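Local coordinates for berberine bridge enzyme-like 28 (Arabidopsis thaliana, PDB 5D79), which is a secreted FAD-dependent oxidoreductase of the berberine bridge enzyme family that takes part in adaptation to salt stress, at residues N472-D477 and V497-N502; E491-G496 and N503-V508; T401-K406 and T415-R420. All blocks are in the same frame, centred on the assembly; numbering follows the deposited sequence.

Interaction 1 (N472-D477 and V497-N502). With FAD (flavin-adenine dinucleotide), chain E.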
# COMPACT_ATOMS: atom_id res chain seq x y z
N ASN A 472 2.08 1.40 4.69
CA ASN A 472 1.95 1.47 3.24
C ASN A 472 1.52 2.86 2.78
O ASN A 472 1.62 3.19 1.60
CB ASN A 472 0.97 0.41 2.72
CG ASN A 472 1.67 -0.88 2.30
OD1 ASN A 472 2.87 -0.89 2.05
ND2 ASN A 472 0.91 -1.96 2.22
N PHE A 473 1.04 3.68 3.71
CA PHE A 473 0.86 5.11 3.43
C PHE A 473 1.99 5.90 4.12
O PHE A 473 1.74 6.60 5.10
CB PHE A 473 -0.52 5.61 3.91
CG PHE A 473 -1.71 4.95 3.23
CD1 PHE A 473 -1.64 4.53 1.90
CD2 PHE A 473 -2.90 4.74 3.93
CE1 PHE A 473 -2.74 3.92 1.28
CE2 PHE A 473 -3.99 4.12 3.32
CZ PHE A 473 -3.92 3.71 2.00
N LYS A 474 3.22 5.78 3.62
CA LYS A 474 4.37 6.43 4.26
C LYS A 474 4.19 7.95 4.39
O LYS A 474 3.79 8.63 3.44
CB LYS A 474 5.66 6.13 3.49
CG LYS A 474 6.55 5.06 4.12
CD LYS A 474 7.93 5.07 3.49
CE LYS A 474 8.55 3.68 3.41
NZ LYS A 474 9.75 3.66 2.52
N ASP A 475 4.49 8.46 5.59
CA ASP A 475 4.30 9.87 5.89
C ASP A 475 5.48 10.43 6.71
O ASP A 475 5.60 10.19 7.91
CB ASP A 475 2.96 10.06 6.62
CG ASP A 475 2.59 11.53 6.83
OD1 ASP A 475 3.22 12.43 6.21
OD2 ASP A 475 1.65 11.76 7.61
N MET A 476 6.35 11.17 6.04
CA MET A 476 7.51 11.79 6.68
C MET A 476 7.11 12.78 7.76
O MET A 476 7.91 13.12 8.63
CB MET A 476 8.36 12.50 5.63
CG MET A 476 8.82 11.59 4.54
SD MET A 476 10.07 10.52 5.22
CE MET A 476 11.52 11.44 4.69
N ASP A 477 5.87 13.26 7.68
CA ASP A 477 5.34 14.23 8.63
C ASP A 477 5.13 13.63 10.02
O ASP A 477 5.00 14.37 10.99
CB ASP A 477 4.02 14.83 8.12
CG ASP A 477 4.22 15.78 6.95
OD1 ASP A 477 5.39 16.14 6.66
OD2 ASP A 477 3.21 16.17 6.33
N VAL A 497 6.26 3.25 16.71
CA VAL A 497 5.10 2.81 17.47
C VAL A 497 3.76 3.26 16.83
O VAL A 497 2.69 2.71 17.11
CB VAL A 497 5.18 3.30 18.92
CG1 VAL A 497 6.48 2.82 19.55
CG2 VAL A 497 5.09 4.80 18.98
N LYS A 498 3.82 4.25 15.94
CA LYS A 498 2.63 4.70 15.24
C LYS A 498 2.24 3.70 14.13
O LYS A 498 1.08 3.30 13.98
CB LYS A 498 2.85 6.10 14.67
CG LYS A 498 3.21 7.16 15.71
CD LYS A 498 3.43 8.50 15.03
CE LYS A 498 3.64 9.63 16.04
NZ LYS A 498 3.83 10.94 15.35
N TYR A 499 3.25 3.27 13.38
CA TYR A 499 3.07 2.29 12.32
C TYR A 499 2.82 0.88 12.85
O TYR A 499 2.02 0.14 12.29
CB TYR A 499 4.30 2.25 11.43
CG TYR A 499 4.52 3.41 10.49
CD1 TYR A 499 3.47 4.00 9.80
CD2 TYR A 499 5.82 3.86 10.23
CE1 TYR A 499 3.71 5.05 8.90
CE2 TYR A 499 6.06 4.90 9.34
CZ TYR A 499 5.01 5.49 8.68
OH TYR A 499 5.27 6.51 7.80
N PHE A 500 3.54 0.50 13.91
CA PHE A 500 3.60 -0.90 14.33
C PHE A 500 3.17 -1.18 15.76
O PHE A 500 3.10 -2.35 16.15
CB PHE A 500 5.02 -1.41 14.14
CG PHE A 500 5.50 -1.31 12.73
CD1 PHE A 500 4.89 -2.06 11.73
CD2 PHE A 500 6.55 -0.48 12.39
CE1 PHE A 500 5.32 -1.98 10.44
CE2 PHE A 500 6.98 -0.40 11.09
CZ PHE A 500 6.36 -1.16 10.11
N LYS A 501 2.88 -0.13 16.53
CA LYS A 501 2.45 -0.22 17.93
C LYS A 501 3.31 -1.18 18.77
O LYS A 501 4.52 -1.00 18.86
CB LYS A 501 0.97 -0.60 18.01
CG LYS A 501 0.07 0.43 17.35
CD LYS A 501 -1.32 0.46 17.97
CE LYS A 501 -2.00 1.78 17.72
NZ LYS A 501 -3.48 1.65 17.74
N ASN A 502 2.70 -2.20 19.38
CA ASN A 502 3.45 -3.10 20.26
C ASN A 502 4.39 -4.04 19.51
O ASN A 502 5.20 -4.74 20.12
CB ASN A 502 2.49 -3.90 21.13
CG ASN A 502 1.61 -3.01 21.98
OD1 ASN A 502 2.09 -2.08 22.61
ND2 ASN A 502 0.31 -3.28 21.98
PA FAD E . 7.55 0.99 -4.21
O1A FAD E . 7.80 2.47 -4.19
O2A FAD E . 8.26 0.29 -5.35
O5B FAD E . 7.96 0.36 -2.78
C5B FAD E . 7.55 0.97 -1.56
C4B FAD E . 8.45 0.59 -0.38
O4B FAD E . 8.65 -0.81 -0.37
C3B FAD E . 9.82 1.25 -0.49
O3B FAD E . 10.32 1.62 0.78
C2B FAD E . 10.67 0.16 -1.12
O2B FAD E . 12.04 0.28 -0.79
C1B FAD E . 10.01 -1.12 -0.62
N9A FAD E . 10.12 -2.27 -1.54
C8A FAD E . 9.56 -2.44 -2.78
N7A FAD E . 9.92 -3.66 -3.25
C5A FAD E . 10.70 -4.28 -2.33
C6A FAD E . 11.33 -5.52 -2.29
N6A FAD E . 11.04 -6.46 -3.17
N1A FAD E . 12.08 -5.86 -1.18
C2A FAD E . 12.18 -4.99 -0.11
N3A FAD E . 11.55 -3.76 -0.17
C4A FAD E . 10.82 -3.41 -1.25
N1 FAD E . -2.20 0.32 -0.22
C2 FAD E . -3.23 -0.42 0.35
O2 FAD E . -2.97 -1.38 1.09
N3 FAD E . -4.55 -0.08 0.08
C4 FAD E . -4.86 0.99 -0.75
O4 FAD E . -6.03 1.19 -1.06
C4X FAD E . -3.82 1.71 -1.34
N5 FAD E . -4.09 2.70 -2.28
C5X FAD E . -3.06 3.18 -3.08
C6 FAD E . -3.32 3.97 -4.19
C7 FAD E . -2.27 4.46 -4.98
C7M FAD E . -2.56 5.32 -6.17
C8 FAD E . -0.95 4.11 -4.67
C8M FAD E . 0.20 4.64 -5.48
C9 FAD E . -0.69 3.32 -3.56
C9A FAD E . -1.74 2.90 -2.73
N10 FAD E . -1.48 2.14 -1.60
C10 FAD E . -2.50 1.35 -1.09
C1' FAD E . -0.12 2.11 -0.99
C2' FAD E . 0.77 1.01 -1.54
O2' FAD E . 0.25 -0.24 -1.15
C3' FAD E . 2.17 1.23 -0.98
O3' FAD E . 2.68 2.44 -1.51
C4' FAD E . 3.13 0.13 -1.38
O4' FAD E . 4.19 0.07 -0.47
C5' FAD E . 3.73 0.46 -2.73
O5' FAD E . 4.34 -0.70 -3.25
P FAD E . 5.13 -0.57 -4.63
O1P FAD E . 5.94 -1.81 -4.88
O2P FAD E . 4.17 -0.30 -5.77
O3P FAD E . 5.96 0.78 -4.32

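Interaction 2 (E491-G496 and N503-V508)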
# COMPACT_ATOMS: atom_id res chain seq x y z
N GLU A 491 15.21 7.71 18.19
CA GLU A 491 14.58 8.60 17.22
C GLU A 491 13.55 7.85 16.38
O GLU A 491 12.47 8.37 16.08
CB GLU A 491 15.64 9.25 16.32
CG GLU A 491 15.20 10.58 15.72
CD GLU A 491 16.27 11.22 14.86
OE1 GLU A 491 17.31 10.58 14.61
OE2 GLU A 491 16.07 12.37 14.44
N GLY A 492 13.88 6.62 16.01
CA GLY A 492 13.00 5.82 15.17
C GLY A 492 11.81 5.25 15.92
O GLY A 492 10.81 4.88 15.31
N LYS A 493 11.92 5.20 17.24
CA LYS A 493 10.83 4.76 18.11
C LYS A 493 9.61 5.66 17.98
O LYS A 493 8.47 5.21 18.13
CB LYS A 493 11.30 4.74 19.57
CG LYS A 493 10.47 3.86 20.47
CD LYS A 493 11.10 3.73 21.84
CE LYS A 493 10.25 2.86 22.74
NZ LYS A 493 10.82 2.78 24.12
N SER A 494 9.86 6.93 17.66
CA SER A 494 8.82 7.95 17.53
C SER A 494 7.70 7.60 16.56
O SER A 494 6.53 7.56 16.96
CB SER A 494 9.45 9.28 17.11
OG SER A 494 8.47 10.29 17.00
N TRP A 495 8.04 7.35 15.30
CA TRP A 495 7.05 6.94 14.30
C TRP A 495 6.86 5.42 14.29
O TRP A 495 5.80 4.93 13.91
CB TRP A 495 7.44 7.44 12.90
CG TRP A 495 8.80 6.98 12.45
CD1 TRP A 495 9.10 5.81 11.81
CD2 TRP A 495 10.04 7.68 12.61
NE1 TRP A 495 10.45 5.74 11.57
CE2 TRP A 495 11.04 6.88 12.05
CE3 TRP A 495 10.39 8.91 13.17
CZ2 TRP A 495 12.38 7.26 12.04
CZ3 TRP A 495 11.71 9.29 13.16
CH2 TRP A 495 12.69 8.47 12.60
N GLY A 496 7.87 4.69 14.74
CA GLY A 496 7.79 3.24 14.83
C GLY A 496 6.57 2.68 15.55
O GLY A 496 5.92 1.75 15.06
N ASN A 503 4.28 -4.06 18.19
CA ASN A 503 5.12 -4.90 17.35
C ASN A 503 6.48 -4.27 17.06
O ASN A 503 7.35 -4.92 16.48
CB ASN A 503 4.43 -5.21 16.03
CG ASN A 503 3.33 -6.24 16.16
OD1 ASN A 503 3.36 -7.10 17.06
ND2 ASN A 503 2.37 -6.19 15.24
N PHE A 504 6.66 -3.01 17.44
CA PHE A 504 7.89 -2.30 17.11
C PHE A 504 9.15 -2.93 17.72
O PHE A 504 10.17 -3.04 17.05
CB PHE A 504 7.79 -0.83 17.54
CG PHE A 504 9.06 -0.05 17.31
CD1 PHE A 504 9.47 0.29 16.02
CD2 PHE A 504 9.85 0.36 18.39
CE1 PHE A 504 10.63 1.02 15.81
CE2 PHE A 504 11.01 1.08 18.18
CZ PHE A 504 11.41 1.41 16.89
N GLU A 505 9.07 -3.36 18.98
CA GLU A 505 10.24 -3.92 19.66
C GLU A 505 10.72 -5.20 18.99
O GLU A 505 11.91 -5.36 18.77
CB GLU A 505 9.95 -4.16 21.14
CG GLU A 505 9.80 -2.88 21.94
CD GLU A 505 11.02 -1.94 21.89
OE1 GLU A 505 12.18 -2.43 21.78
OE2 GLU A 505 10.81 -0.71 21.96
N ARG A 506 9.79 -6.09 18.65
CA ARG A 506 10.17 -7.32 17.94
C ARG A 506 10.87 -7.03 16.61
O ARG A 506 11.92 -7.61 16.31
CB ARG A 506 8.97 -8.23 17.71
CG ARG A 506 9.37 -9.53 17.03
CD ARG A 506 8.24 -10.53 16.85
NE ARG A 506 8.76 -11.77 16.27
CZ ARG A 506 8.02 -12.79 15.85
NH1 ARG A 506 6.70 -12.74 15.95
NH2 ARG A 506 8.61 -13.85 15.33
N LEU A 507 10.28 -6.14 15.81
CA LEU A 507 10.85 -5.73 14.53
C LEU A 507 12.31 -5.28 14.69
O LEU A 507 13.17 -5.64 13.88
CB LEU A 507 10.01 -4.61 13.91
CG LEU A 507 8.70 -5.03 13.27
CD1 LEU A 507 7.75 -3.86 13.16
CD2 LEU A 507 8.96 -5.66 11.91
N VAL A 508 12.56 -4.51 15.75
CA VAL A 508 13.91 -4.02 16.08
C VAL A 508 14.84 -5.17 16.46
O VAL A 508 16.01 -5.18 16.07
CB VAL A 508 13.85 -2.97 17.23
CG1 VAL A 508 15.17 -2.90 17.98
CG2 VAL A 508 13.49 -1.60 16.68

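Interaction 3 (T401-K406 and T415-R420)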
# COMPACT_ATOMS: atom_id res chain seq x y z
N THR A 401 -12.55 2.83 5.32
CA THR A 401 -12.41 1.41 5.03
C THR A 401 -12.69 0.56 6.27
O THR A 401 -11.96 0.63 7.24
CB THR A 401 -11.01 1.10 4.49
OG1 THR A 401 -10.84 1.81 3.26
CG2 THR A 401 -10.83 -0.37 4.22
N PRO A 402 -13.75 -0.27 6.22
CA PRO A 402 -14.17 -1.00 7.42
C PRO A 402 -13.22 -2.14 7.79
O PRO A 402 -12.81 -2.92 6.93
CB PRO A 402 -15.54 -1.54 7.03
CG PRO A 402 -15.40 -1.79 5.54
CD PRO A 402 -14.51 -0.69 5.03
N PHE A 403 -12.85 -2.22 9.06
CA PHE A 403 -12.12 -3.39 9.57
C PHE A 403 -13.13 -4.38 10.19
O PHE A 403 -14.22 -4.59 9.65
CB PHE A 403 -11.03 -2.97 10.56
CG PHE A 403 -9.80 -2.41 9.90
CD1 PHE A 403 -9.88 -1.81 8.64
CD2 PHE A 403 -8.56 -2.50 10.51
CE1 PHE A 403 -8.73 -1.30 8.00
CE2 PHE A 403 -7.41 -1.99 9.90
CZ PHE A 403 -7.50 -1.39 8.63
N GLY A 404 -12.80 -4.98 11.33
CA GLY A 404 -13.66 -6.02 11.86
C GLY A 404 -13.54 -7.27 11.00
O GLY A 404 -12.67 -7.34 10.14
N GLY A 405 -14.39 -8.26 11.22
CA GLY A 405 -14.21 -9.53 10.54
C GLY A 405 -12.86 -10.15 10.83
O GLY A 405 -12.41 -10.18 11.98
N LYS A 406 -12.18 -10.63 9.80
CA LYS A 406 -10.89 -11.30 9.99
C LYS A 406 -9.90 -10.34 10.64
O LYS A 406 -8.98 -10.76 11.37
CB LYS A 406 -10.35 -11.84 8.66
CG LYS A 406 -9.14 -12.77 8.81
CD LYS A 406 -9.56 -14.22 9.12
CE LYS A 406 -8.35 -15.07 9.48
NZ LYS A 406 -8.60 -16.53 9.35
N THR A 415 1.19 -10.68 12.79
CA THR A 415 2.06 -10.12 11.76
C THR A 415 2.41 -8.72 12.22
O THR A 415 1.73 -8.17 13.09
CB THR A 415 1.40 -10.10 10.36
OG1 THR A 415 0.37 -9.11 10.32
CG2 THR A 415 0.81 -11.46 9.99
N PRO A 416 3.47 -8.12 11.67
CA PRO A 416 3.87 -6.79 12.14
C PRO A 416 2.75 -5.72 12.09
O PRO A 416 2.73 -4.87 12.98
CB PRO A 416 5.02 -6.42 11.20
CG PRO A 416 5.66 -7.74 10.89
CD PRO A 416 4.50 -8.71 10.79
N PHE A 417 1.85 -5.78 11.10
CA PHE A 417 0.69 -4.90 11.06
C PHE A 417 -0.12 -5.02 12.36
O PHE A 417 -0.63 -6.10 12.69
CB PHE A 417 -0.18 -5.22 9.83
CG PHE A 417 -1.38 -4.34 9.70
CD1 PHE A 417 -2.56 -4.64 10.38
CD2 PHE A 417 -1.34 -3.22 8.88
CE1 PHE A 417 -3.67 -3.83 10.26
CE2 PHE A 417 -2.45 -2.40 8.75
CZ PHE A 417 -3.63 -2.71 9.45
N PRO A 418 -0.23 -3.92 13.12
CA PRO A 418 -0.76 -4.02 14.48
C PRO A 418 -2.25 -3.71 14.63
O PRO A 418 -2.81 -3.97 15.70
CB PRO A 418 0.06 -2.95 15.21
CG PRO A 418 0.15 -1.86 14.20
CD PRO A 418 0.37 -2.59 12.88
N HIS A 419 -2.86 -3.15 13.61
CA HIS A 419 -4.19 -2.55 13.76
C HIS A 419 -5.30 -3.56 13.54
O HIS A 419 -5.89 -3.64 12.47
CB HIS A 419 -4.34 -1.39 12.78
CG HIS A 419 -3.14 -0.50 12.75
ND1 HIS A 419 -2.89 0.44 13.72
CD2 HIS A 419 -2.10 -0.44 11.89
CE1 HIS A 419 -1.76 1.05 13.45
NE2 HIS A 419 -1.26 0.54 12.34
N ARG A 420 -5.59 -4.31 14.59
CA ARG A 420 -6.57 -5.38 14.50
C ARG A 420 -7.78 -5.06 15.38
O ARG A 420 -8.36 -3.99 15.25
CB ARG A 420 -5.93 -6.73 14.87
CG ARG A 420 -4.63 -7.03 14.09
CD ARG A 420 -4.82 -7.18 12.57
NE ARG A 420 -3.60 -7.70 11.96
CZ ARG A 420 -3.52 -8.29 10.76
NH1 ARG A 420 -4.60 -8.44 10.00
NH2 ARG A 420 -2.35 -8.72 10.32
O HOH W 1 -10.77 -4.64 13.36

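Interaction 1 (N472-D477 and V497-N502)
Tyr499 reaches Asp475 from the last turn of helix 488-500. The backbone N of Asp475 donates to Tyr499 OH at 3.0 Å, and the bond is nearly straight (170°). It arrives at the edge of the ring, close to its plane. The same hydroxyl is also bonded to OE1 of Gln524, whose NE2 holds the carbonyl of Asp475, so Gln524 spans both partners. The carboxylate of Asp475 turns elsewhere, to salt bridges with Lys366 and Lys368. Its OD1 also receives the N-H of Asp477 from above the carboxylate plane, forming an Asx turn.

The segment 472-477 lies in the C-terminal berberine and berberine-like region. Its first three residues, Asn472 to Lys474, line the FAD pocket. Asn472 runs along the ribityl chain. Its CB sits 4.0 Å from FAD C3'. Its CG faces FAD O2' and FAD O4'. At the tip, OD1 accepts a hydrogen bond from FAD O4' at 3.0 Å, while ND2 is held by Tyr470 OH and the carbonyl of Gln182. With an alanine here, FAD O4' would probably lose its acceptor, and Tyr470 OH and the Gln182 carbonyl the ND2 they share.

Phe473 meets the isoalloxazine obliquely, with CE1 3.5 Å from FAD C10. Tyr113 stacks on this ring, and Tyr470 meets it edge-to-face. Lys474 crosses Tyr499 at about a right angle, its CG 4.2 Å from Tyr499 OH. Its chain then bends at chi3 (-146°), which carries NZ to the adenosine ribose, where it donates to FAD O3B at 2.7 Å.

Interaction 2 (E491-G496 and N503-V508)
Gly492 brings its carbonyl to the ring of Phe504, with Gly492 O 3.9 Å from Phe504 CZ. One residue on, the backbone of Lys493 lies against the same end of the ring, its CA 3.6 Å from Phe504 CZ. The side chain of Lys493 then crosses the ring at about a right angle, and its CG rests 3.6 Å from Phe504 CE2. Beyond CG the lysine is extended, so CE comes alongside the carboxylate of Glu505. The charges stop short of a salt bridge, with Lys493 NZ 4.1 Å from Glu505 OE2. That carboxylate is held by Tyr489 OH and Arg509 instead.

Gly496 completes the contact, its CA 3.6 Å from Phe504 CD1. The ring lies where a CB would stand. Phe504 reaches across because its CG stands anti to the backbone N (chi1 176°). One face of its ring takes CG2 of Val508, from the next turn of its own helix.

The axes of helical segments 491-496 and 504-508 approach to 11.1 Å, at 133° between their directions, and the phenylalanine ring bridges this wide spacing. The arrangement is a helical hairpin, two consecutive helices joined by a tight turn and splayed from antiparallel, in the C-terminal berberine-like region.

Interaction 3 (T401-K406 and T415-R420)
Gly404 N gives its hydrogen to a water at 2.9 Å, and this water lies 3.1 Å from Arg420 O in a weak bond. The water thus joins the two segments beside a buried aromatic contact. Phe403 turns the edge of its ring to the carbonyl of His419, with CE2 3.4 Å from His419 O and the oxygen in the ring plane. This carbonyl is buried and has no hydrogen-bond partner in the model, so the slightly positive ring edge may offer it partial compensation.

The same CE2 meets the rim of Phe417, 3.9 Å from Phe417 CZ and in the plane of that ring. Phe417 gets there with its CG anti to the backbone N (chi1 -179°). CD2 of His419 lies over one of its faces. Phe417 CD1 in turn lies 3.6 Å above one face of the Arg420 guanidinium, toward the rim of that group, while Arg420 NH1 forms a salt bridge with Asp200. The imidazole of His419 stacks on Phe371.

His419 is the centre of an inverse gamma turn. The turn belongs to the long connection between strands 396-402 and 425-434, antiparallel neighbours in the seven-stranded sheet.

Interactions 1 and 2 share helix 488-500, and their centres are about 9 Å apart. They meet where Phe500 CG packs 3.4 Å from Leu507 CD1. Interaction 3 lies about 14 Å from interaction 1, centre to centre, and comes earlier in the chain. The end of the helix rests on it: Tyr499 O is 3.3 Å from His419 NE2, a weak hydrogen bond. Interaction 2 is about 19 Å from interaction 3 between centres, yet Asn503 ND2 reaches Pro416 O at 2.6 Å, probably as a hydrogen bond. FAD touches interaction 1 directly. In interaction 3 the side chain of Phe417 is about 8 Å from the bound FAD. Interaction 2 is plain helix packing and takes no part in the FAD pocket.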